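Local coordinates for protein chorismate synthase (Aquifex aeolicus, PDB 1Q1L) that probably catalyses, with reduced FMN as cofactor, the elimination of phosphate from 5-enolpyruvylshikimate-3-phosphate to give chorismate, the last step of the chorismate pathway, at residues G229-F234 / V319-K324; G164-S169 / L191-K196; N237-L242 / K389-Y394. All coordinates share one frame; numbering follows the deposited sequence.

Interaction 1 of 3, residues G229-F234 / V319-K324; sequences GVFEVF and VRVAMK
The Phe231 ring lies over Val321, whose CB sits 3.8 Å from the ring centroid and 23° off the normal, a CH-pi contact displaced toward the rim at CZ; Val233 CG2 meets the ring edge. Phe231 CG sits between the backbone N and the carbonyl carbon (chi1 58°), and the ring and the Val321 side chain lie side by side, pointing the same way. On the opposite face of the sheet, Glu232 OE2 lies in the guanidinium plane of Arg320, 2.8 Å from NE and 3.2 Å from NH2. This side-on grip puts two donors on one oxygen, with the carboxylate turned 89° from the guanidinium. Tyr183 binds Glu232 OE1, Lys181 shares OE2, and Arg320 NH1 forms a salt bridge with Glu270. An alanine at Arg320 would probably leave Glu232 OE2 with Lys181 as its remaining charged partner and Glu270 without the arginine. Phe275 of the second subunit packs on Arg320 and Ala322. Six backbone bonds tie the antiparallel pairs Gly229-Met323, Phe231-Val321 and Val233-Val319. These are central strands: Glu232 bonds strand 162-170 through its backbone and Arg320 likewise strand 266-271, while helix 356-379 covers the face of Phe231, Val233 and Met323.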
loop_
_atom_site.group_PDB
_atom_site.type_symbol
_atom_site.label_atom_id
_atom_site.label_comp_id
_atom_site.label_asym_id
_atom_site.label_seq_id
_atom_site.Cartn_x
_atom_site.Cartn_y
_atom_site.Cartn_z
ATOM N N GLY A 229 14.364 -27.963 -11.566
ATOM C CA GLY A 229 15.665 -27.743 -10.969
ATOM C C GLY A 229 15.628 -26.948 -9.682
ATOM O O GLY A 229 14.592 -26.408 -9.287
ATOM N N VAL A 230 16.777 -26.878 -9.025
ATOM C CA VAL A 230 16.896 -26.145 -7.780
ATOM C C VAL A 230 18.139 -25.281 -7.826
ATOM O O VAL A 230 19.189 -25.712 -8.312
ATOM C CB VAL A 230 17.008 -27.106 -6.579
ATOM C CG1 VAL A 230 17.240 -26.318 -5.306
ATOM C CG2 VAL A 230 15.746 -27.951 -6.468
ATOM N N PHE A 231 18.022 -24.050 -7.348
ATOM C CA PHE A 231 19.178 -23.170 -7.301
ATOM C C PHE A 231 19.225 -22.442 -5.971
ATOM O O PHE A 231 18.239 -22.400 -5.237
ATOM C CB PHE A 231 19.174 -22.161 -8.452
ATOM C CG PHE A 231 17.951 -21.302 -8.502
ATOM C CD1 PHE A 231 16.823 -21.718 -9.201
ATOM C CD2 PHE A 231 17.926 -20.068 -7.862
ATOM C CE1 PHE A 231 15.686 -20.910 -9.262
ATOM C CE2 PHE A 231 16.789 -19.257 -7.920
ATOM C CZ PHE A 231 15.672 -19.679 -8.621
ATOM N N GLU A 232 20.389 -21.895 -5.648
ATOM C CA GLU A 232 20.549 -21.163 -4.409
ATOM C C GLU A 232 20.963 -19.746 -4.768
ATOM O O GLU A 232 21.796 -19.531 -5.653
ATOM C CB GLU A 232 21.600 -21.845 -3.516
ATOM C CG GLU A 232 21.317 -23.341 -3.321
ATOM C CD GLU A 232 22.280 -24.045 -2.378
ATOM O OE1 GLU A 232 23.474 -23.677 -2.343
ATOM O OE2 GLU A 232 21.838 -24.987 -1.682
ATOM N N VAL A 233 20.345 -18.781 -4.104
ATOM C CA VAL A 233 20.646 -17.378 -4.343
ATOM C C VAL A 233 21.184 -16.839 -3.041
ATOM O O VAL A 233 20.671 -17.170 -1.976
ATOM C CB VAL A 233 19.371 -16.575 -4.708
ATOM C CG1 VAL A 233 19.753 -15.165 -5.155
ATOM C CG2 VAL A 233 18.606 -17.289 -5.785
ATOM N N PHE A 234 22.214 -16.009 -3.111
ATOM C CA PHE A 234 22.785 -15.456 -1.898
ATOM C C PHE A 234 23.080 -13.978 -2.059
ATOM O O PHE A 234 23.162 -13.460 -3.179
ATOM C CB PHE A 234 24.082 -16.193 -1.544
ATOM C CG PHE A 234 25.193 -15.965 -2.530
ATOM C CD1 PHE A 234 26.008 -14.846 -2.430
ATOM C CD2 PHE A 234 25.393 -16.845 -3.589
ATOM C CE1 PHE A 234 27.007 -14.604 -3.376
ATOM C CE2 PHE A 234 26.381 -16.610 -4.530
ATOM C CZ PHE A 234 27.193 -15.486 -4.423
ATOM N N VAL A 319 19.112 -18.369 0.086
ATOM C CA VAL A 319 17.778 -18.833 -0.253
ATOM C C VAL A 319 17.831 -19.983 -1.247
ATOM O O VAL A 319 18.542 -19.909 -2.245
ATOM C CB VAL A 319 16.961 -17.677 -0.881
ATOM C CG1 VAL A 319 15.516 -18.058 -0.991
ATOM C CG2 VAL A 319 17.143 -16.416 -0.055
ATOM N N ARG A 320 17.062 -21.032 -0.981
ATOM C CA ARG A 320 17.025 -22.203 -1.862
ATOM C C ARG A 320 15.677 -22.169 -2.579
ATOM O O ARG A 320 14.634 -22.020 -1.945
ATOM C CB ARG A 320 17.184 -23.483 -1.035
ATOM C CG ARG A 320 18.250 -23.369 0.056
ATOM C CD ARG A 320 18.681 -24.738 0.579
ATOM N NE ARG A 320 19.367 -25.511 -0.450
ATOM C CZ ARG A 320 18.849 -26.565 -1.072
ATOM N NH1 ARG A 320 17.628 -26.992 -0.772
ATOM N NH2 ARG A 320 19.548 -27.185 -2.012
ATOM N N VAL A 321 15.707 -22.313 -3.899
ATOM C CA VAL A 321 14.503 -22.213 -4.708
ATOM C C VAL A 321 14.271 -23.403 -5.628
ATOM O O VAL A 321 15.168 -23.820 -6.362
ATOM C CB VAL A 321 14.567 -20.916 -5.552
ATOM C CG1 VAL A 321 13.243 -20.659 -6.238
ATOM C CG2 VAL A 321 14.959 -19.741 -4.653
ATOM N N ALA A 322 13.046 -23.924 -5.604
ATOM C CA ALA A 322 12.682 -25.083 -6.416
ATOM C C ALA A 322 11.782 -24.724 -7.591
ATOM O O ALA A 322 10.718 -24.114 -7.418
ATOM C CB ALA A 322 12.002 -26.125 -5.535
HETATM N N MSE A 323 12.211 -25.104 -8.790
HETATM C CA MSE A 323 11.443 -24.837 -10.003
HETATM C C MSE A 323 10.905 -26.147 -10.578
HETATM O O MSE A 323 11.670 -27.071 -10.842
HETATM C CB MSE A 323 12.323 -24.156 -11.050
HETATM C CG MSE A 323 11.563 -23.759 -12.295
HETATM SE SE MSE A 323 12.728 -23.308 -13.747
HETATM C CE MSE A 323 12.877 -25.090 -14.507
ATOM N N LYS A 324 9.593 -26.223 -10.775
ATOM C CA LYS A 324 8.986 -27.435 -11.310
ATOM C C LYS A 324 9.295 -27.565 -12.794
ATOM O O LYS A 324 9.673 -26.589 -13.445
ATOM C CB LYS A 324 7.472 -27.413 -11.106
ATOM C CG LYS A 324 6.721 -26.506 -12.071
ATOM C CD LYS A 324 5.219 -26.605 -11.846
ATOM C CE LYS A 324 4.423 -26.101 -13.052
ATOM N NZ LYS A 324 4.657 -24.665 -13.358
#

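Interaction 2 of 3, residues G164-S169 / L191-K196; sequences GSFVVS and LSYHEK
Gly164 meets the imidazole of His194 at close range, its CA 3.2 Å from CD2. A CB on this backbone would probably run into the ring where it now stands, so the histidine takes up the room that a larger residue would need. At Ser165 the contact passes to the backbone, where N lies near the imidazole plane at its edge, 3.0 Å from His194 CD2; this is a close van der Waals approach, and no hydrogen bond crosses between the segments. His194 CG is anti to the backbone N (chi1 173°), and the CD2 edge of the ring makes the touch. The Ser165 side chain turns away from helix 191-196, and its OG is hydrogen-bonded to Glu364 of helix 356-379. Phe166 then points toward the helix and carries the aromatic part of the contact. Tyr193 CB sits over one face of its ring, 3.5 Å from CD2 and 3.9 Å from the centroid, a CH-pi contact offset toward the rim. The Tyr193 ring directs its edge at Phe166, with centroids 5.5 Å apart and planes at 73°, which defines a T-shaped pair; Tyr183 adds another edge-to-face partner to Tyr193. Farther on, Val168 and Ser169 both face Val230, a classic beta bulge. The axes of the two short segments approach to 7.0 Å at 70°. This is helix-on-sheet packing in the beta-alpha-beta sandwich, made through Phe166 against Tyr193 and through Gly164 and Ser165 against His194.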
loop_
_atom_site.group_PDB
_atom_site.type_symbol
_atom_site.label_atom_id
_atom_site.label_comp_id
_atom_site.label_asym_id
_atom_site.label_seq_id
_atom_site.Cartn_x
_atom_site.Cartn_y
_atom_site.Cartn_z
ATOM N N GLY A 164 24.401 -13.173 -5.828
ATOM C CA GLY A 164 24.815 -14.150 -6.812
ATOM C C GLY A 164 24.011 -15.406 -6.631
ATOM O O GLY A 164 23.175 -15.473 -5.727
ATOM N N SER A 165 24.268 -16.406 -7.472
ATOM C CA SER A 165 23.544 -17.664 -7.393
ATOM C C SER A 165 24.214 -18.747 -8.231
ATOM O O SER A 165 25.224 -18.514 -8.895
ATOM C CB SER A 165 22.109 -17.475 -7.887
ATOM O OG SER A 165 22.092 -17.173 -9.272
ATOM N N PHE A 166 23.634 -19.937 -8.193
ATOM C CA PHE A 166 24.152 -21.067 -8.956
ATOM C C PHE A 166 23.189 -22.228 -8.838
ATOM O O PHE A 166 22.497 -22.367 -7.831
ATOM C CB PHE A 166 25.548 -21.461 -8.449
ATOM C CG PHE A 166 25.642 -21.581 -6.958
ATOM C CD1 PHE A 166 25.173 -22.715 -6.305
ATOM C CD2 PHE A 166 26.164 -20.539 -6.201
ATOM C CE1 PHE A 166 25.221 -22.804 -4.915
ATOM C CE2 PHE A 166 26.214 -20.617 -4.813
ATOM C CZ PHE A 166 25.743 -21.750 -4.172
ATOM N N VAL A 167 23.137 -23.057 -9.875
ATOM C CA VAL A 167 22.248 -24.211 -9.892
ATOM C C VAL A 167 22.847 -25.356 -9.078
ATOM O O VAL A 167 24.051 -25.598 -9.133
ATOM C CB VAL A 167 22.007 -24.683 -11.342
ATOM C CG1 VAL A 167 21.104 -25.905 -11.355
ATOM C CG2 VAL A 167 21.391 -23.554 -12.153
ATOM N N VAL A 168 22.007 -26.057 -8.321
ATOM C CA VAL A 168 22.483 -27.167 -7.505
ATOM C C VAL A 168 21.900 -28.511 -7.937
ATOM O O VAL A 168 22.346 -29.566 -7.479
ATOM C CB VAL A 168 22.164 -26.941 -6.014
ATOM C CG1 VAL A 168 22.835 -25.667 -5.533
ATOM C CG2 VAL A 168 20.669 -26.869 -5.806
ATOM N N SER A 169 20.907 -28.470 -8.820
ATOM C CA SER A 169 20.285 -29.693 -9.312
ATOM C C SER A 169 19.393 -29.430 -10.516
ATOM O O SER A 169 18.717 -28.403 -10.591
ATOM C CB SER A 169 19.458 -30.357 -8.206
ATOM O OG SER A 169 18.314 -29.584 -7.885
ATOM N N LEU A 191 30.775 -16.792 -3.320
ATOM C CA LEU A 191 31.194 -15.948 -4.433
ATOM C C LEU A 191 31.914 -16.807 -5.460
ATOM O O LEU A 191 31.752 -16.624 -6.669
ATOM C CB LEU A 191 32.116 -14.829 -3.940
ATOM C CG LEU A 191 32.428 -13.735 -4.972
ATOM C CD1 LEU A 191 31.124 -13.144 -5.494
ATOM C CD2 LEU A 191 33.296 -12.648 -4.349
ATOM N N SER A 192 32.701 -17.754 -4.963
ATOM C CA SER A 192 33.455 -18.663 -5.813
ATOM C C SER A 192 32.518 -19.483 -6.691
ATOM O O SER A 192 32.728 -19.605 -7.901
ATOM C CB SER A 192 34.301 -19.601 -4.943
ATOM O OG SER A 192 34.865 -20.648 -5.710
ATOM N N TYR A 193 31.483 -20.048 -6.079
ATOM C CA TYR A 193 30.524 -20.857 -6.817
ATOM C C TYR A 193 29.780 -20.034 -7.862
ATOM O O TYR A 193 29.474 -20.526 -8.946
ATOM C CB TYR A 193 29.524 -21.511 -5.857
ATOM C CG TYR A 193 30.147 -22.528 -4.922
ATOM C CD1 TYR A 193 31.207 -23.335 -5.345
ATOM C CD2 TYR A 193 29.656 -22.713 -3.633
ATOM C CE1 TYR A 193 31.758 -24.303 -4.506
ATOM C CE2 TYR A 193 30.199 -23.678 -2.784
ATOM C CZ TYR A 193 31.246 -24.469 -3.229
ATOM O OH TYR A 193 31.771 -25.438 -2.409
ATOM N N HIS A 194 29.483 -18.780 -7.536
ATOM C CA HIS A 194 28.787 -17.921 -8.480
ATOM C C HIS A 194 29.688 -17.628 -9.674
ATOM O O HIS A 194 29.245 -17.669 -10.825
ATOM C CB HIS A 194 28.370 -16.607 -7.807
ATOM C CG HIS A 194 27.788 -15.608 -8.756
ATOM N ND1 HIS A 194 28.544 -14.625 -9.359
ATOM C CD2 HIS A 194 26.531 -15.465 -9.237
ATOM C CE1 HIS A 194 27.778 -13.921 -10.172
ATOM N NE2 HIS A 194 26.552 -14.410 -10.118
ATOM N N GLU A 195 30.957 -17.341 -9.398
ATOM C CA GLU A 195 31.909 -17.044 -10.461
ATOM C C GLU A 195 32.040 -18.229 -11.411
ATOM O O GLU A 195 32.063 -18.051 -12.627
ATOM C CB GLU A 195 33.277 -16.692 -9.875
ATOM C CG GLU A 195 33.328 -15.361 -9.143
ATOM C CD GLU A 195 33.142 -14.177 -10.074
ATOM O OE1 GLU A 195 33.948 -14.035 -11.021
ATOM O OE2 GLU A 195 32.192 -13.386 -9.862
ATOM N N LYS A 196 32.119 -19.438 -10.865
ATOM C CA LYS A 196 32.237 -20.621 -11.711
ATOM C C LYS A 196 30.944 -20.854 -12.483
ATOM O O LYS A 196 30.972 -21.229 -13.653
ATOM C CB LYS A 196 32.600 -21.855 -10.872
ATOM C CG LYS A 196 34.067 -21.885 -10.446
ATOM C CD LYS A 196 34.441 -23.173 -9.716
ATOM C CE LYS A 196 33.883 -23.209 -8.296
ATOM N NZ LYS A 196 34.282 -24.448 -7.562
#

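Interaction 3 of 3, residues N237-L242 / K389-Y394; sequences NVPPGL and KRFEDY
Tyr394, Pro239 and Phe391 bury the most surface where helix 389-394, near the C-terminus of this beta-alpha-beta sandwich, packs on the loop 237-242 that follows strand 229-236. Phe391 and Tyr394 stand about one helical turn apart, and both have CG anti to the backbone N (chi1 -179° and 177°); the contacts of Phe391 CE1 and Tyr394 OH mark where the rings end. Pro239 is touched by both. Its CG approaches Phe391 CE1 at 3.9 Å, the two side chains crossing at about a right angle, and its CB lies 4.2 Å from Tyr394 CE1, at the edge of the phenol ring. Phe159 meets the Phe391 ring as an aromatic neighbour. Beyond the proline the tyrosine ends in polar contact: its hydroxyl donates to Pro240 O, which lies in the ring plane, although the 2.4 Å separation of Tyr394 OH and Pro240 O is very short and its exact value doubtful. Lys124 of the second subunit binds Gly241 O, while the third subunit meets the helix away from the loop, through reciprocal salt bridges of Lys389 and Asp393 with its own Asp393 and Lys389. Gly241 has a positive phi of 108°, and at its backbone angles a CB would be jammed against the carbonyl O of Pro240; as it stands, Gly241 CA lies 3.4 Å from Tyr394 OH.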
loop_
_atom_site.group_PDB
_atom_site.type_symbol
_atom_site.label_atom_id
_atom_site.label_comp_id
_atom_site.label_asym_id
_atom_site.label_seq_id
_atom_site.Cartn_x
_atom_site.Cartn_y
_atom_site.Cartn_z
ATOM N N ASN A 237 27.447 -9.459 2.621
ATOM C CA ASN A 237 27.674 -8.186 3.299
ATOM C C ASN A 237 26.423 -7.396 3.649
ATOM O O ASN A 237 26.447 -6.164 3.693
ATOM C CB ASN A 237 28.617 -7.313 2.469
ATOM C CG ASN A 237 29.954 -7.987 2.222
ATOM O OD1 ASN A 237 30.584 -8.482 3.152
ATOM N ND2 ASN A 237 30.391 -8.008 0.964
ATOM N N VAL A 238 25.326 -8.101 3.899
ATOM C CA VAL A 238 24.091 -7.442 4.281
ATOM C C VAL A 238 24.191 -7.250 5.789
ATOM O O VAL A 238 24.410 -8.204 6.533
ATOM C CB VAL A 238 22.862 -8.312 3.944
ATOM C CG1 VAL A 238 21.585 -7.640 4.443
ATOM C CG2 VAL A 238 22.786 -8.537 2.440
ATOM N N PRO A 239 24.051 -6.005 6.261
ATOM C CA PRO A 239 24.139 -5.757 7.701
ATOM C C PRO A 239 22.942 -6.337 8.446
ATOM O O PRO A 239 21.917 -6.652 7.842
ATOM C CB PRO A 239 24.177 -4.234 7.777
ATOM C CG PRO A 239 23.273 -3.841 6.641
ATOM C CD PRO A 239 23.737 -4.763 5.529
ATOM N N PRO A 240 23.062 -6.485 9.774
ATOM C CA PRO A 240 21.982 -7.023 10.600
ATOM C C PRO A 240 20.983 -5.890 10.765
ATOM O O PRO A 240 21.368 -4.729 10.704
ATOM C CB PRO A 240 22.668 -7.322 11.938
ATOM C CG PRO A 240 24.133 -7.266 11.639
ATOM C CD PRO A 240 24.251 -6.214 10.594
ATOM N N GLY A 241 19.715 -6.214 10.977
ATOM C CA GLY A 241 18.741 -5.158 11.184
ATOM C C GLY A 241 17.745 -4.873 10.083
ATOM O O GLY A 241 16.834 -4.079 10.294
ATOM N N LEU A 242 17.905 -5.488 8.916
ATOM C CA LEU A 242 16.963 -5.259 7.828
ATOM C C LEU A 242 15.749 -6.149 8.044
ATOM O O LEU A 242 15.877 -7.293 8.491
ATOM C CB LEU A 242 17.605 -5.557 6.474
ATOM C CG LEU A 242 18.852 -4.738 6.122
ATOM C CD1 LEU A 242 19.118 -4.885 4.629
ATOM C CD2 LEU A 242 18.640 -3.263 6.467
ATOM N N LYS A 389 26.023 7.760 4.082
ATOM C CA LYS A 389 26.430 8.265 5.382
ATOM C C LYS A 389 25.653 7.557 6.490
ATOM O O LYS A 389 26.213 7.220 7.533
ATOM C CB LYS A 389 26.190 9.778 5.455
ATOM C CG LYS A 389 26.364 10.373 6.845
ATOM C CD LYS A 389 27.800 10.276 7.325
ATOM C CE LYS A 389 27.926 10.729 8.773
ATOM N NZ LYS A 389 27.324 12.079 8.993
ATOM N N ARG A 390 24.363 7.329 6.262
ATOM C CA ARG A 390 23.532 6.665 7.261
ATOM C C ARG A 390 23.899 5.191 7.391
ATOM O O ARG A 390 23.772 4.601 8.464
ATOM C CB ARG A 390 22.056 6.816 6.896
ATOM C CG ARG A 390 21.602 8.262 6.843
ATOM C CD ARG A 390 20.180 8.363 6.351
ATOM N NE ARG A 390 19.731 9.746 6.249
ATOM C CZ ARG A 390 18.518 10.105 5.841
ATOM N NH1 ARG A 390 17.632 9.177 5.499
ATOM N NH2 ARG A 390 18.192 11.391 5.764
ATOM N N PHE A 391 24.348 4.600 6.293
ATOM C CA PHE A 391 24.750 3.199 6.285
ATOM C C PHE A 391 25.992 3.080 7.175
ATOM O O PHE A 391 26.056 2.231 8.071
ATOM C CB PHE A 391 25.083 2.765 4.853
ATOM C CG PHE A 391 25.482 1.315 4.722
ATOM C CD1 PHE A 391 24.517 0.319 4.614
ATOM C CD2 PHE A 391 26.823 0.951 4.696
ATOM C CE1 PHE A 391 24.884 -1.023 4.478
ATOM C CE2 PHE A 391 27.202 -0.389 4.563
ATOM C CZ PHE A 391 26.229 -1.375 4.453
ATOM N N GLU A 392 26.961 3.959 6.929
ATOM C CA GLU A 392 28.215 3.985 7.673
ATOM C C GLU A 392 28.007 4.175 9.169
ATOM O O GLU A 392 28.632 3.494 9.978
ATOM C CB GLU A 392 29.114 5.084 7.115
ATOM C CG GLU A 392 29.506 4.844 5.664
ATOM C CD GLU A 392 30.027 6.092 4.976
ATOM O OE1 GLU A 392 30.391 6.004 3.782
ATOM O OE2 GLU A 392 30.067 7.162 5.623
ATOM N N ASP A 393 27.129 5.098 9.542
ATOM C CA ASP A 393 26.847 5.335 10.949
ATOM C C ASP A 393 26.181 4.100 11.548
ATOM O O ASP A 393 26.515 3.678 12.653
ATOM C CB ASP A 393 25.929 6.552 11.120
ATOM C CG ASP A 393 26.640 7.872 10.848
ATOM O OD1 ASP A 393 27.888 7.878 10.724
ATOM O OD2 ASP A 393 25.947 8.911 10.774
ATOM N N TYR A 394 25.245 3.515 10.809
ATOM C CA TYR A 394 24.539 2.335 11.282
ATOM C C TYR A 394 25.451 1.121 11.445
ATOM O O TYR A 394 25.323 0.368 12.412
ATOM C CB TYR A 394 23.385 1.986 10.341
ATOM C CG TYR A 394 22.671 0.730 10.761
ATOM C CD1 TYR A 394 22.855 -0.463 10.067
ATOM C CD2 TYR A 394 21.879 0.713 11.910
ATOM C CE1 TYR A 394 22.275 -1.649 10.513
ATOM C CE2 TYR A 394 21.295 -0.464 12.364
ATOM C CZ TYR A 394 21.497 -1.638 11.667
ATOM O OH TYR A 394 20.927 -2.799 12.123
#

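How the interactions relate
Interactions 1 and 2 share one antiparallel sheet, in which strands 229-236 and 162-170 are neighbours; their centres are 11 Å apart. They join directly, with Phe234 N 2.8 Å from Gly164 O and Val230 O 2.8 Å from Val168 N, probable hydrogen bonds both. Interaction 3 stands apart, its centre about 27 Å from that of interaction 1, yet loop 237-242 follows segment 229-234 closely, and both contacts touch the second subunit. Interaction 1 contains Lys324 of the predicted FMN site, and the side chain of Met323 is about 4 Å from that of Ala265. In interaction 2 the Ser165 side chain is about 10 Å from that of Arg47, predicted to bind NADP(+). Interaction 3 lies away from these sites.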